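PDB 1FX5: anti-h(o) lectin I from Ulex europaeus, which binds L-fucose as a homodimeric legume lectin that recognises the O(H) blood-group antigen. Local coordinates for the interface of chains A and B. Residues are numbered along the deposited sequence; one frame, centred on the assembly and turned at random. Chains: chain A/B, Anti-h(o) lectin I.

The interface of chains A and B. Residues chain A 8, 12, 14-17; chain B 1, 54, 209.
This patch belongs to the two-fold symmetric interface that joins two identical legume lectin subunits into the homodimer; by symmetry it occurs twice, with the chains exchanged. Its main element is the indole of B:Trp209, at the start of strand 209-219, which lies against the loop of A:Asn14 to A:Asp17. A broad, flat ring suits this place because it can meet backbone and side chain together. Above one face, toward its rim, lie the backbone of A:Gly15 and the amide N of A:Lys16; without a side chain, glycine brings its CA to 3.6 Å from the benzo carbon CZ2 of B:Trp209. The lysine meets the ring with its aliphatic stem: with CG anti to the carbonyl carbon and beside the backbone N (chi1 -46°), the start of the chain is laid over the five-membered ring, CG of A:Lys16 3.5 Å from CG of B:Trp209. Beside it, the pyrrolidine of B:Pro54 packs its CG against CB of A:Lys16, a compact apolar partner for the stem.

At the benzo edge, A:Asp17 turns its carboxylate steeply to the indole, the two planes 69° apart. The carboxylate's OD1 accepts a hydrogen bond from the backbone N of B:Ser1, the chain terminus, at 2.7 Å. The bond arrives on the syn side, tilted 22° from the carboxylate plane, and charge attraction would probably strengthen it if the terminal amine is protonated. Water 1 also meets this oxygen and links it to the carbonyl O of B:Pro54. The small B:Ser1 lies close above A:Phe8, its CB over the ring centre in a CH-pi contact, while OD2 of A:Asp17 lies at that ring's edge.

The indole's polar edge is served by water 2, which also contacts OG of A:Ser12 and OD1 of the poorly ordered A:Asn14; NE1 of B:Trp209 reaches this water at 3.0 Å in a nearly straight bond.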
ATOM      1  N   PHE A   8       0.231  11.788  -1.478  1.00 22.18           N
ATOM      2  CA  PHE A   8       0.109  12.064  -2.897  1.00 21.59           C
ATOM      3  C   PHE A   8       0.115  13.598  -2.958  1.00 24.08           C
ATOM      4  O   PHE A   8      -0.807  14.248  -2.422  1.00 21.63           O
ATOM      5  CB  PHE A   8      -1.249  11.604  -3.452  1.00 21.87           C
ATOM      6  CG  PHE A   8      -1.402  10.116  -3.630  1.00 23.14           C
ATOM      7  CD1 PHE A   8      -1.104   9.515  -4.849  1.00 20.92           C
ATOM      8  CD2 PHE A   8      -1.939   9.332  -2.612  1.00 22.40           C
ATOM      9  CE1 PHE A   8      -1.342   8.154  -5.055  1.00 21.24           C
ATOM     10  CE2 PHE A   8      -2.177   7.970  -2.813  1.00 21.35           C
ATOM     11  CZ  PHE A   8      -1.877   7.381  -4.041  1.00 20.79           C
ATOM     12  N   SER A  12      -0.993  11.033 -10.832  1.00 33.04           N
ATOM     13  CA  SER A  12      -0.539  10.806 -12.218  1.00 38.53           C
ATOM     14  C   SER A  12      -1.500   9.922 -13.002  1.00 39.78           C
ATOM     15  O   SER A  12      -2.062   8.969 -12.458  1.00 38.89           O
ATOM     16  CB  SER A  12       0.895  10.241 -12.265  1.00 40.38           C
ATOM     17  OG  SER A  12       1.103   9.216 -11.305  1.00 43.33           O
ATOM     18  N   ASN A  14      -0.971   7.590 -15.271  1.00 46.37           N
ATOM     19  CA  ASN A  14      -0.577   6.188 -15.436  1.00 47.84           C
ATOM     20  C   ASN A  14      -0.223   5.569 -14.075  1.00 44.23           C
ATOM     21  O   ASN A  14       0.644   4.696 -13.984  1.00 43.55           O
ATOM     22  CB  ASN A  14       0.646   6.107 -16.348  1.00 54.85           C
ATOM     23  CG  ASN A  14       1.869   6.769 -15.722  1.00 62.59           C
ATOM     24  OD1 ASN A  14       1.831   7.965 -15.394  1.00 68.00           O
ATOM     25  ND2 ASN A  14       2.922   5.989 -15.481  1.00 64.57           N
ATOM     26  N   GLY A  15      -0.853   6.062 -13.017  1.00 40.83           N
ATOM     27  CA  GLY A  15      -0.585   5.547 -11.688  1.00 37.21           C
ATOM     28  C   GLY A  15      -1.050   4.119 -11.567  1.00 33.52           C
ATOM     29  O   GLY A  15      -1.984   3.718 -12.248  1.00 33.27           O
ATOM     30  N   LYS A  16      -0.409   3.352 -10.698  1.00 32.52           N
ATOM     31  CA  LYS A  16      -0.792   1.956 -10.522  1.00 31.98           C
ATOM     32  C   LYS A  16      -1.259   1.631  -9.109  1.00 29.00           C
ATOM     33  O   LYS A  16      -1.560   0.476  -8.820  1.00 31.00           O
ATOM     34  CB  LYS A  16       0.406   1.044 -10.837  1.00 38.79           C
ATOM     35  CG  LYS A  16       1.183   1.365 -12.115  1.00 44.42           C
ATOM     36  CD  LYS A  16       0.318   1.210 -13.363  1.00 51.18           C
ATOM     37  CE  LYS A  16       1.162   1.230 -14.634  1.00 54.27           C
ATOM     38  NZ  LYS A  16       2.127   0.092 -14.628  1.00 57.61           N
ATOM     39  N   ASP A  17      -1.324   2.631  -8.230  1.00 24.06           N
ATOM     40  CA  ASP A  17      -1.745   2.379  -6.859  1.00 21.40           C
ATOM     41  C   ASP A  17      -3.148   2.791  -6.387  1.00 22.06           C
ATOM     42  O   ASP A  17      -3.392   2.837  -5.173  1.00 23.06           O
ATOM     43  CB  ASP A  17      -0.675   2.884  -5.886  1.00 18.56           C
ATOM     44  CG  ASP A  17      -0.439   4.383  -5.985  1.00 21.80           C
ATOM     45  OD1 ASP A  17       0.384   4.894  -5.191  1.00 20.45           O
ATOM     46  OD2 ASP A  17      -1.058   5.051  -6.849  1.00 22.92           O
TER
ATOM     47  N   SER B   1       2.134   6.985  -5.302  1.00 24.88           N
ATOM     48  CA  SER B   1       2.216   8.109  -4.338  1.00 26.17           C
ATOM     49  C   SER B   1       3.633   8.659  -4.391  1.00 27.67           C
ATOM     50  O   SER B   1       4.461   8.136  -5.129  1.00 25.68           O
ATOM     51  CB  SER B   1       1.911   7.588  -2.929  1.00 28.27           C
ATOM     52  OG  SER B   1       2.808   6.558  -2.530  1.00 27.45           O
ATOM     53  N   PRO B  54       2.114  -1.209  -5.696  1.00 32.54           N
ATOM     54  CA  PRO B  54       3.308  -0.833  -6.458  1.00 32.19           C
ATOM     55  C   PRO B  54       3.897   0.448  -5.842  1.00 31.45           C
ATOM     56  O   PRO B  54       3.163   1.298  -5.332  1.00 29.74           O
ATOM     57  CB  PRO B  54       2.741  -0.539  -7.841  1.00 32.37           C
ATOM     58  CG  PRO B  54       1.560  -1.456  -7.920  1.00 32.71           C
ATOM     59  CD  PRO B  54       0.935  -1.286  -6.576  1.00 31.73           C
ATOM     60  N   TRP B 209       7.096   2.142 -12.063  1.00 35.34           N
ATOM     61  CA  TRP B 209       6.370   1.478 -10.986  1.00 35.24           C
ATOM     62  C   TRP B 209       6.889   0.041 -10.835  1.00 34.98           C
ATOM     63  O   TRP B 209       6.922  -0.716 -11.806  1.00 37.25           O
ATOM     64  CB  TRP B 209       4.860   1.471 -11.262  1.00 33.79           C
ATOM     65  CG  TRP B 209       4.205   2.830 -11.212  1.00 33.77           C
ATOM     66  CD1 TRP B 209       4.143   3.739 -12.220  1.00 31.13           C
ATOM     67  CD2 TRP B 209       3.515   3.421 -10.094  1.00 33.29           C
ATOM     68  NE1 TRP B 209       3.460   4.860 -11.813  1.00 34.08           N
ATOM     69  CE2 TRP B 209       3.065   4.695 -10.510  1.00 34.70           C
ATOM     70  CE3 TRP B 209       3.243   3.005  -8.787  1.00 31.99           C
ATOM     71  CZ2 TRP B 209       2.349   5.562  -9.661  1.00 33.22           C
ATOM     72  CZ3 TRP B 209       2.535   3.868  -7.942  1.00 32.86           C
ATOM     73  CH2 TRP B 209       2.094   5.133  -8.385  1.00 30.55           C
TER
HETATM   74  O   HOH W   1       1.897   3.334  -3.387  1.00 23.30           O
HETATM   75  O   HOH W   2       3.063   7.601 -12.962  1.00 51.04           O